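Local structure of acyl-CoA Binding Protein (Moniliophthora perniciosa, 3FP5) at residues K10-V15 with Q78-K83; G22-T27 with T93-K98; F34-K39 with K66-T71; K83-L88 with K98-I103. The protein probably binds long-chain acyl-CoA esters and holds them as an intracellular pool for lipid metabolism. All coordinates share one frame; numbering follows the deposited sequence.

Contact 1 (K10-V15 with Q78-K83); sequences KAVEIV and QKYVEK
Y80 reaches from helix 73-91 to helix 5-17 and meets A11, V12 and V15 there. Its CG stands anti to the backbone N (chi1 -171°), starting the ring toward helix 5-17. The tightest point is at the phenol tip, where Y80 OH comes within 3.2 Å of V15 CB, the two side chains meeting tip to tip. V12 crosses the tyrosine at about a right angle, its CG2 lying 3.8 Å from Y80 CZ. A11 CB sits in the ring plane at the edge, 3.8 Å from Y80 CE2, and is 3.9 Å from V81 CG2. The small alanine lets the two backbones come together, with A11 CA and V81 CA 5.8 Å apart. These are two helices of the acyl-CoA binding protein bundle, the axes of the two short segments inclined at 47° and 9.7 Å apart at closest approach. F34 and F8 meet the same tyrosine ring, and Y80 OH is hydrogen-bonded to a bound MES molecule, probably from the crystallisation liquor, which may mark a pocket. Away from this apolar seam, polar side chains pair within their own helices: K10 NZ forms a salt bridge with E13 OE1, the glutamate lying exposed, and Q78 NE2 donates to E82 OE2 from above the carboxylate plane.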
# COMPACT_ATOMS: atom_id res chain seq x y z
N LYS A 10 2.10 -4.23 9.80
CA LYS A 10 1.68 -3.07 10.59
C LYS A 10 1.19 -1.94 9.68
O LYS A 10 0.15 -1.32 9.93
CB LYS A 10 2.82 -2.60 11.50
CG LYS A 10 2.48 -1.42 12.43
CD LYS A 10 1.21 -1.67 13.28
CE LYS A 10 1.40 -2.82 14.26
NZ LYS A 10 0.26 -3.01 15.20
N ALA A 11 1.92 -1.67 8.60
CA ALA A 11 1.52 -0.66 7.63
C ALA A 11 0.13 -0.96 7.05
O ALA A 11 -0.70 -0.06 6.91
CB ALA A 11 2.56 -0.54 6.51
N VAL A 12 -0.11 -2.23 6.70
CA VAL A 12 -1.41 -2.65 6.16
C VAL A 12 -2.53 -2.38 7.17
O VAL A 12 -3.58 -1.84 6.82
CB VAL A 12 -1.38 -4.14 5.79
CG1 VAL A 12 -2.80 -4.67 5.50
CG2 VAL A 12 -0.47 -4.36 4.59
N GLU A 13 -2.30 -2.75 8.43
CA GLU A 13 -3.27 -2.50 9.48
C GLU A 13 -3.61 -1.01 9.57
O GLU A 13 -4.77 -0.64 9.71
CB GLU A 13 -2.74 -2.99 10.83
CG GLU A 13 -3.68 -2.73 11.97
CD GLU A 13 -3.09 -3.13 13.31
OE1 GLU A 13 -1.90 -3.56 13.34
OE2 GLU A 13 -3.82 -3.00 14.32
N ILE A 14 -2.58 -0.18 9.48
CA ILE A 14 -2.77 1.27 9.55
C ILE A 14 -3.56 1.78 8.33
O ILE A 14 -4.54 2.51 8.48
CB ILE A 14 -1.42 2.01 9.67
CG1 ILE A 14 -0.83 1.76 11.07
CG2 ILE A 14 -1.58 3.50 9.42
CD1 ILE A 14 0.62 2.12 11.19
N VAL A 15 -3.14 1.38 7.14
CA VAL A 15 -3.82 1.79 5.92
C VAL A 15 -5.30 1.39 5.96
O VAL A 15 -6.18 2.20 5.64
CB VAL A 15 -3.14 1.21 4.67
CG1 VAL A 15 -4.03 1.39 3.46
CG2 VAL A 15 -1.78 1.89 4.46
N GLN A 78 8.76 -3.15 1.09
CA GLN A 78 9.48 -1.90 1.24
C GLN A 78 8.73 -0.72 0.63
O GLN A 78 8.55 0.32 1.26
CB GLN A 78 10.87 -2.02 0.61
CG GLN A 78 11.67 -0.75 0.73
CD GLN A 78 12.93 -0.78 -0.10
OE1 GLN A 78 13.08 -1.62 -0.99
NE2 GLN A 78 13.84 0.14 0.18
N LYS A 79 8.27 -0.90 -0.61
CA LYS A 79 7.55 0.14 -1.32
C LYS A 79 6.25 0.53 -0.61
O LYS A 79 5.89 1.70 -0.54
CB LYS A 79 7.25 -0.31 -2.75
CG LYS A 79 8.50 -0.42 -3.62
CD LYS A 79 9.28 0.88 -3.58
CE LYS A 79 10.47 0.85 -4.53
NZ LYS A 79 11.29 2.09 -4.41
N TYR A 80 5.54 -0.47 -0.09
CA TYR A 80 4.28 -0.25 0.61
C TYR A 80 4.53 0.56 1.89
O TYR A 80 3.90 1.61 2.13
CB TYR A 80 3.61 -1.59 0.92
CG TYR A 80 2.19 -1.48 1.44
CD1 TYR A 80 1.09 -1.77 0.63
CD2 TYR A 80 1.94 -1.07 2.75
CE1 TYR A 80 -0.22 -1.65 1.12
CE2 TYR A 80 0.65 -0.96 3.24
CZ TYR A 80 -0.43 -1.25 2.43
OH TYR A 80 -1.70 -1.12 2.95
N VAL A 81 5.45 0.08 2.71
CA VAL A 81 5.77 0.77 3.97
C VAL A 81 6.26 2.20 3.70
O VAL A 81 5.80 3.16 4.32
CB VAL A 81 6.83 -0.01 4.79
CG1 VAL A 81 7.35 0.85 5.96
CG2 VAL A 81 6.23 -1.33 5.29
N GLU A 82 7.19 2.33 2.76
CA GLU A 82 7.72 3.65 2.44
C GLU A 82 6.66 4.64 1.94
O GLU A 82 6.72 5.83 2.27
CB GLU A 82 8.88 3.51 1.45
CG GLU A 82 10.13 3.00 2.12
CD GLU A 82 11.27 2.83 1.14
OE1 GLU A 82 11.04 2.99 -0.08
OE2 GLU A 82 12.40 2.55 1.60
N LYS A 83 5.70 4.16 1.15
CA LYS A 83 4.62 5.04 0.69
C LYS A 83 3.79 5.54 1.87
O LYS A 83 3.42 6.72 1.93
CB LYS A 83 3.71 4.33 -0.31
CG LYS A 83 2.54 5.19 -0.79
CD LYS A 83 3.03 6.48 -1.40
CE LYS A 83 3.74 6.21 -2.73
NZ LYS A 83 4.17 7.47 -3.38

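Contact 2 (G22-T27 with T93-K98); sequences GPIKPT and TEESKK
I24 ends in a methyl that touches the first turn of helix 94-105: I24 CD1 lies 3.8 Å from S96 CB and 3.9 Å from both CG and CD of E95. Beside it P23 crosses the E95 side chain at about a right angle, and P23 CG approaches E95 OE1 to 4.1 Å at the exposed margin. E95 CG stands anti to the backbone N (chi1 178°), and the extended chain beyond it carries the carboxylate outward, where E95 OE2 has a weak hydrogen bond with Y99 OH. The turn that I24 meets is fixed by a capping box. S96 N donates to T93 OG1 (3.0 Å, 166° at the hydrogen), while T93 N donates in return to S96 OG (2.9 Å, 159°). S96 OG is also hydrogen-bonded to L88 O, tying the start of this helix to helix 73-91. I24, in the loop linking helix 5-17 to helix 28-42, also packs on L18 of that loop and on L88 and A91 of helix 73-91. No hydrogen bond joins the two segments directly. The T93 and S96 hydroxyls are engaged within the capping box and with L88 O, and the loop meets the helix through apolar contact at I24.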
# COMPACT_ATOMS: atom_id res chain seq x y z
N GLY A 22 -10.73 12.09 6.36
CA GLY A 22 -9.89 12.28 7.53
C GLY A 22 -8.65 13.09 7.21
O GLY A 22 -8.36 13.35 6.04
N PRO A 23 -7.91 13.48 8.25
CA PRO A 23 -6.67 14.27 8.12
C PRO A 23 -5.51 13.46 7.53
O PRO A 23 -4.56 14.04 7.00
CB PRO A 23 -6.37 14.68 9.57
CG PRO A 23 -7.11 13.67 10.40
CD PRO A 23 -8.38 13.47 9.64
N ILE A 24 -5.58 12.13 7.63
CA ILE A 24 -4.57 11.29 6.99
C ILE A 24 -5.25 10.52 5.87
O ILE A 24 -5.92 9.51 6.11
CB ILE A 24 -3.91 10.32 7.99
CG1 ILE A 24 -3.23 11.09 9.12
CG2 ILE A 24 -2.90 9.42 7.26
CD1 ILE A 24 -2.82 10.21 10.29
N LYS A 25 -5.07 11.00 4.65
CA LYS A 25 -5.86 10.52 3.53
C LYS A 25 -5.02 10.27 2.29
O LYS A 25 -4.56 11.22 1.65
CB LYS A 25 -6.98 11.51 3.20
CG LYS A 25 -8.00 10.99 2.20
CD LYS A 25 -8.92 12.11 1.73
CE LYS A 25 -10.14 11.55 1.02
NZ LYS A 25 -9.79 10.47 0.06
N PRO A 26 -4.83 9.00 1.93
CA PRO A 26 -4.14 8.69 0.67
C PRO A 26 -4.96 9.18 -0.50
O PRO A 26 -6.20 9.12 -0.45
CB PRO A 26 -4.11 7.15 0.66
CG PRO A 26 -4.31 6.74 2.09
CD PRO A 26 -5.25 7.78 2.64
N THR A 27 -4.30 9.68 -1.54
CA THR A 27 -4.99 10.07 -2.76
C THR A 27 -5.45 8.83 -3.52
O THR A 27 -5.10 7.69 -3.17
CB THR A 27 -4.08 10.89 -3.68
OG1 THR A 27 -3.00 10.07 -4.13
CG2 THR A 27 -3.53 12.11 -2.96
N THR A 93 1.02 15.44 11.48
CA THR A 93 0.22 15.68 12.68
C THR A 93 0.76 14.82 13.81
O THR A 93 1.57 13.91 13.59
CB THR A 93 -1.27 15.36 12.46
OG1 THR A 93 -1.44 13.97 12.20
CG2 THR A 93 -1.84 16.16 11.29
N GLU A 94 0.33 15.10 15.04
CA GLU A 94 0.75 14.27 16.15
C GLU A 94 0.24 12.85 15.95
O GLU A 94 0.88 11.89 16.36
CB GLU A 94 0.24 14.84 17.47
CG GLU A 94 0.94 16.14 17.85
CD GLU A 94 2.42 15.93 18.11
OE1 GLU A 94 2.78 14.88 18.67
OE2 GLU A 94 3.22 16.82 17.76
N GLU A 95 -0.93 12.73 15.32
CA GLU A 95 -1.49 11.42 15.02
C GLU A 95 -0.60 10.67 14.03
O GLU A 95 -0.25 9.50 14.25
CB GLU A 95 -2.92 11.53 14.49
CG GLU A 95 -3.54 10.19 14.11
CD GLU A 95 -4.95 10.32 13.56
OE1 GLU A 95 -5.42 11.46 13.37
OE2 GLU A 95 -5.59 9.27 13.31
N SER A 96 -0.22 11.33 12.94
CA SER A 96 0.64 10.69 11.95
C SER A 96 2.02 10.34 12.55
O SER A 96 2.59 9.30 12.23
CB SER A 96 0.77 11.52 10.66
OG SER A 96 1.62 12.64 10.81
N LYS A 97 2.53 11.20 13.42
CA LYS A 97 3.80 10.91 14.08
C LYS A 97 3.72 9.63 14.93
O LYS A 97 4.67 8.84 14.99
CB LYS A 97 4.26 12.09 14.94
CG LYS A 97 4.83 13.23 14.11
CD LYS A 97 5.34 14.37 14.99
CE LYS A 97 5.89 15.51 14.14
NZ LYS A 97 4.90 15.98 13.13
N LYS A 98 2.58 9.43 15.58
CA LYS A 98 2.34 8.23 16.37
C LYS A 98 2.35 6.99 15.48
O LYS A 98 2.89 5.94 15.86
CB LYS A 98 0.99 8.37 17.07
CG LYS A 98 0.83 7.59 18.35
CD LYS A 98 -0.43 8.06 19.08
CE LYS A 98 -0.68 7.27 20.36
NZ LYS A 98 -2.10 7.40 20.82

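Contact 3 (F34-K39 with K66-T71); sequences FYKYFK and KSVEGT
V68, in the loop of two overlapping beta turns between helix 56-66 and helix 73-91, packs onto K36 and Y37 of helix 28-42. V68 CG1 lies 3.6 Å from Y37 OH and also touches CZ and CE1 of that ring, approaching it obliquely. The same methyl rests against the aliphatic part of K36, 3.9 Å from K36 CE, and the two side chains cross at about a right angle. The other branch, V68 CG2, faces the helix backbone at 3.8 Å from K36 O. K36 CG takes the crowded position between the backbone N and carbonyl carbon (chi1 75°); from there the chain runs extended, and its CG also covers one face of the Y37 ring near the rim. T71 CG2 lies at the edge of that ring, 4.2 Å from Y37 CE1. Within the bundle of the acyl-CoA binding protein fold, the contact thus seats the connection between two helices on the side of a third. A type I turn spans K66 to E69 and a type II turn V68 to T71, with G70 at the positive phi (97°) of the latter. Two waters join the polar ends round this apolar centre. Water 1 accepts from K36 NZ (2.8 Å) and donates to S67 OG (2.6 Å), a hydroxyl also hydrogen-bonded to A64 O. Water 2, in the plane of the tyrosine ring, is hydrogen-bonded to Y37 OH (2.8 Å) and T71 OG1 (2.7 Å).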
# COMPACT_ATOMS: atom_id res chain seq x y z
N PHE A 34 -0.82 1.51 -3.04
CA PHE A 34 -0.95 0.57 -1.94
C PHE A 34 -1.52 -0.76 -2.42
O PHE A 34 -1.06 -1.83 -2.01
CB PHE A 34 -1.86 1.13 -0.84
CG PHE A 34 -1.19 2.15 0.06
CD1 PHE A 34 0.03 1.88 0.66
CD2 PHE A 34 -1.82 3.35 0.34
CE1 PHE A 34 0.63 2.82 1.51
CE2 PHE A 34 -1.23 4.30 1.18
CZ PHE A 34 -0.01 4.02 1.76
N TYR A 35 -2.54 -0.70 -3.29
CA TYR A 35 -3.19 -1.92 -3.77
C TYR A 35 -2.19 -2.82 -4.48
O TYR A 35 -2.09 -4.02 -4.19
CB TYR A 35 -4.35 -1.61 -4.73
CG TYR A 35 -5.00 -2.88 -5.25
CD1 TYR A 35 -5.91 -3.58 -4.47
CD2 TYR A 35 -4.66 -3.41 -6.49
CE1 TYR A 35 -6.49 -4.76 -4.92
CE2 TYR A 35 -5.24 -4.58 -6.96
CZ TYR A 35 -6.16 -5.25 -6.17
OH TYR A 35 -6.73 -6.42 -6.61
N LYS A 36 -1.45 -2.23 -5.42
CA LYS A 36 -0.61 -3.04 -6.29
C LYS A 36 0.49 -3.73 -5.47
O LYS A 36 0.77 -4.92 -5.67
CB LYS A 36 -0.04 -2.22 -7.46
CG LYS A 36 1.10 -1.27 -7.12
CD LYS A 36 1.33 -0.28 -8.26
CE LYS A 36 2.53 0.62 -7.99
NZ LYS A 36 2.63 1.75 -8.96
N TYR A 37 1.06 -3.01 -4.50
CA TYR A 37 2.10 -3.63 -3.68
C TYR A 37 1.53 -4.55 -2.61
O TYR A 37 2.18 -5.51 -2.20
CB TYR A 37 3.08 -2.59 -3.11
CG TYR A 37 4.02 -2.09 -4.18
CD1 TYR A 37 4.88 -2.98 -4.84
CD2 TYR A 37 4.04 -0.75 -4.56
CE1 TYR A 37 5.74 -2.53 -5.82
CE2 TYR A 37 4.89 -0.30 -5.56
CZ TYR A 37 5.74 -1.21 -6.19
OH TYR A 37 6.60 -0.79 -7.18
N PHE A 38 0.30 -4.27 -2.15
CA PHE A 38 -0.35 -5.21 -1.25
C PHE A 38 -0.53 -6.58 -1.91
O PHE A 38 -0.18 -7.60 -1.33
CB PHE A 38 -1.70 -4.68 -0.75
CG PHE A 38 -2.45 -5.70 0.06
CD1 PHE A 38 -2.16 -5.88 1.41
CD2 PHE A 38 -3.43 -6.49 -0.52
CE1 PHE A 38 -2.84 -6.82 2.16
CE2 PHE A 38 -4.11 -7.44 0.22
CZ PHE A 38 -3.82 -7.61 1.57
N LYS A 39 -1.07 -6.59 -3.13
CA LYS A 39 -1.23 -7.85 -3.85
C LYS A 39 0.13 -8.49 -4.12
O LYS A 39 0.31 -9.69 -3.89
CB LYS A 39 -2.00 -7.62 -5.15
CG LYS A 39 -3.36 -7.03 -4.92
CD LYS A 39 -4.23 -7.97 -4.10
CE LYS A 39 -4.56 -9.23 -4.87
NZ LYS A 39 -5.67 -9.99 -4.21
N LYS A 66 -0.68 -5.64 -12.36
CA LYS A 66 0.08 -6.14 -13.51
C LYS A 66 1.38 -5.34 -13.68
O LYS A 66 2.42 -5.90 -14.01
CB LYS A 66 -0.78 -6.10 -14.78
CG LYS A 66 -0.03 -6.45 -16.07
CD LYS A 66 0.40 -7.91 -16.08
CE LYS A 66 0.92 -8.34 -17.46
NZ LYS A 66 1.09 -9.81 -17.49
N SER A 67 1.32 -4.04 -13.41
CA SER A 67 2.47 -3.16 -13.63
C SER A 67 3.67 -3.45 -12.72
O SER A 67 4.78 -2.99 -12.98
CB SER A 67 2.07 -1.69 -13.54
OG SER A 67 1.91 -1.26 -12.20
N VAL A 68 3.45 -4.21 -11.65
CA VAL A 68 4.54 -4.57 -10.76
C VAL A 68 4.90 -6.06 -10.82
O VAL A 68 5.59 -6.58 -9.94
CB VAL A 68 4.32 -4.10 -9.30
CG1 VAL A 68 4.26 -2.58 -9.26
CG2 VAL A 68 3.04 -4.71 -8.69
N GLU A 69 4.43 -6.73 -11.87
CA GLU A 69 4.80 -8.12 -12.08
C GLU A 69 6.32 -8.25 -12.08
O GLU A 69 7.02 -7.41 -12.65
CB GLU A 69 4.21 -8.61 -13.41
CG GLU A 69 4.38 -10.09 -13.65
CD GLU A 69 3.66 -10.56 -14.91
OE1 GLU A 69 3.26 -9.72 -15.73
OE2 GLU A 69 3.51 -11.79 -15.07
N GLY A 70 6.84 -9.27 -11.41
CA GLY A 70 8.27 -9.49 -11.36
C GLY A 70 8.92 -8.93 -10.11
O GLY A 70 10.09 -9.20 -9.83
N THR A 71 8.18 -8.13 -9.35
CA THR A 71 8.72 -7.53 -8.13
C THR A 71 8.70 -8.54 -6.99
O THR A 71 7.72 -9.27 -6.80
CB THR A 71 7.89 -6.29 -7.72
OG1 THR A 71 8.04 -5.28 -8.71
CG2 THR A 71 8.35 -5.74 -6.37
O HOH W 1 3.47 0.63 -11.34
O HOH W 2 8.29 -2.62 -8.43

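Contact 4 (K83-L88 with K98-I103); sequences KLLEIL and KYIAEI
L84, L85 and L88 of helix 73-91 face Y99, I100 and I103 of helix 94-105, forming an antiparallel helical hairpin whose short segments run at 153° with axes 9.9 Å apart. Helix 94-105 is a fifth helix, additional to the four of the classical acyl-CoA binding protein fold. The contacts across it are aliphatic. I103 CG1 stands anti to the carbonyl carbon (chi1 -62°), and its CD1 methyl enters among the three leucines: I103 CD1 is 3.6 Å from L84 CD2, 3.8 Å from L85 CD2 and 3.9 Å from L88 CD1. I100 and L88 slide past each other in opposite directions, with I100 CG1 3.6 Å from L88 CB. L85 CD2 touches both isoleucines, lying 4.0 Å from I100 CG1. On the inner side, L84 and I103 also pack on I14 of helix 5-17, and I24 of the loop before helix 28-42 meets Y99.

The aromatic contribution is a glancing one. Y99 is touched chiefly at its root, L88 CD1 lying 3.7 Å from Y99 CB, while L88 CD2 stands at the ring edge near its plane and the rest of the ring leads off. Polar groups pair within helix 73-91, on the side turned from the hairpin: K83 NZ, which also makes a cation-pi contact with Y33, meets E86 OE1 at 2.9 Å from the syn side, 30° out of the carboxylate plane.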
# COMPACT_ATOMS: atom_id res chain seq x y z
N LYS A 83 5.70 4.16 1.15
CA LYS A 83 4.62 5.04 0.69
C LYS A 83 3.79 5.54 1.87
O LYS A 83 3.42 6.72 1.93
CB LYS A 83 3.71 4.33 -0.31
CG LYS A 83 2.54 5.19 -0.79
CD LYS A 83 3.03 6.48 -1.40
CE LYS A 83 3.74 6.21 -2.73
NZ LYS A 83 4.17 7.47 -3.38
N LEU A 84 3.50 4.66 2.82
CA LEU A 84 2.75 5.07 4.00
C LEU A 84 3.57 6.08 4.81
O LEU A 84 3.04 7.10 5.27
CB LEU A 84 2.39 3.85 4.86
CG LEU A 84 1.67 4.20 6.17
CD1 LEU A 84 0.38 5.01 5.89
CD2 LEU A 84 1.36 2.94 6.95
N LEU A 85 4.86 5.81 4.99
CA LEU A 85 5.69 6.76 5.74
C LEU A 85 5.72 8.13 5.07
O LEU A 85 5.64 9.16 5.74
CB LEU A 85 7.11 6.22 5.94
CG LEU A 85 7.18 5.04 6.91
CD1 LEU A 85 8.58 4.44 6.95
CD2 LEU A 85 6.75 5.50 8.30
N GLU A 86 5.83 8.13 3.74
CA GLU A 86 5.80 9.37 2.96
C GLU A 86 4.53 10.14 3.29
O GLU A 86 4.57 11.32 3.62
CB GLU A 86 5.84 9.03 1.47
CG GLU A 86 5.65 10.22 0.56
CD GLU A 86 5.56 9.82 -0.90
OE1 GLU A 86 5.71 8.62 -1.21
OE2 GLU A 86 5.32 10.72 -1.74
N ILE A 87 3.40 9.44 3.22
CA ILE A 87 2.10 10.05 3.45
C ILE A 87 1.95 10.58 4.88
O ILE A 87 1.41 11.66 5.09
CB ILE A 87 0.96 9.06 3.12
CG1 ILE A 87 0.83 8.90 1.61
CG2 ILE A 87 -0.36 9.52 3.73
CD1 ILE A 87 0.00 7.68 1.18
N LEU A 88 2.43 9.81 5.85
CA LEU A 88 2.33 10.20 7.25
C LEU A 88 3.20 11.42 7.49
O LEU A 88 2.81 12.32 8.23
CB LEU A 88 2.77 9.05 8.17
CG LEU A 88 1.86 7.82 8.16
CD1 LEU A 88 2.48 6.70 8.96
CD2 LEU A 88 0.48 8.17 8.70
N LYS A 98 2.58 9.43 15.58
CA LYS A 98 2.34 8.23 16.37
C LYS A 98 2.35 6.99 15.48
O LYS A 98 2.89 5.94 15.86
CB LYS A 98 0.99 8.37 17.07
CG LYS A 98 0.83 7.59 18.35
CD LYS A 98 -0.43 8.06 19.08
CE LYS A 98 -0.68 7.27 20.36
NZ LYS A 98 -2.10 7.40 20.82
N TYR A 99 1.74 7.09 14.30
CA TYR A 99 1.73 5.96 13.36
C TYR A 99 3.13 5.64 12.86
O TYR A 99 3.50 4.46 12.80
CB TYR A 99 0.77 6.22 12.19
CG TYR A 99 -0.66 6.38 12.66
CD1 TYR A 99 -1.00 6.11 13.98
CD2 TYR A 99 -1.65 6.81 11.80
CE1 TYR A 99 -2.30 6.25 14.43
CE2 TYR A 99 -2.98 6.96 12.24
CZ TYR A 99 -3.28 6.67 13.57
OH TYR A 99 -4.56 6.81 14.05
N ILE A 100 3.89 6.67 12.54
CA ILE A 100 5.28 6.49 12.16
C ILE A 100 6.02 5.74 13.27
O ILE A 100 6.75 4.78 13.02
CB ILE A 100 5.95 7.84 11.88
CG1 ILE A 100 5.38 8.45 10.58
CG2 ILE A 100 7.47 7.68 11.77
CD1 ILE A 100 5.82 9.86 10.28
N ALA A 101 5.81 6.17 14.51
CA ALA A 101 6.45 5.52 15.65
C ALA A 101 6.08 4.04 15.79
O ALA A 101 6.93 3.21 16.14
CB ALA A 101 6.16 6.28 16.93
N GLU A 102 4.82 3.69 15.49
CA GLU A 102 4.37 2.30 15.57
C GLU A 102 5.01 1.44 14.50
O GLU A 102 5.37 0.29 14.75
CB GLU A 102 2.85 2.20 15.40
CG GLU A 102 2.05 2.61 16.59
CD GLU A 102 2.32 1.73 17.78
OE1 GLU A 102 1.68 0.65 17.93
OE2 GLU A 102 3.18 2.14 18.57
N ILE A 103 5.14 2.00 13.30
CA ILE A 103 5.84 1.30 12.23
C ILE A 103 7.30 1.06 12.61
O ILE A 103 7.82 -0.04 12.45
CB ILE A 103 5.72 2.06 10.89
CG1 ILE A 103 4.25 2.16 10.47
CG2 ILE A 103 6.53 1.35 9.80
CD1 ILE A 103 3.99 3.16 9.36

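Overall arrangement
From the N terminus, helix 5-17 opens contact 1 at 10-15, the following loop opens contact 2 at 22-27, and helix 28-42 opens contact 3 at 34-39. Contact 3 closes first, at 66-71, nested inside both open loops and tying helix 28-42 to the loop before helix 73-91. Contact 1 closes next at 78-83, joining helix 5-17 to helix 73-91. Contact 4 begins at K83, in series with contact 1. Contact 2 closes at 93-98, crossing contacts 1 and 4 and tying the loop after helix 5-17 to the start of helix 94-105. Contact 4 ends last at 98-103, joining helices 73-91 and 94-105. F34 packs against helix 73-91 and P26, linking contact 3 to the others.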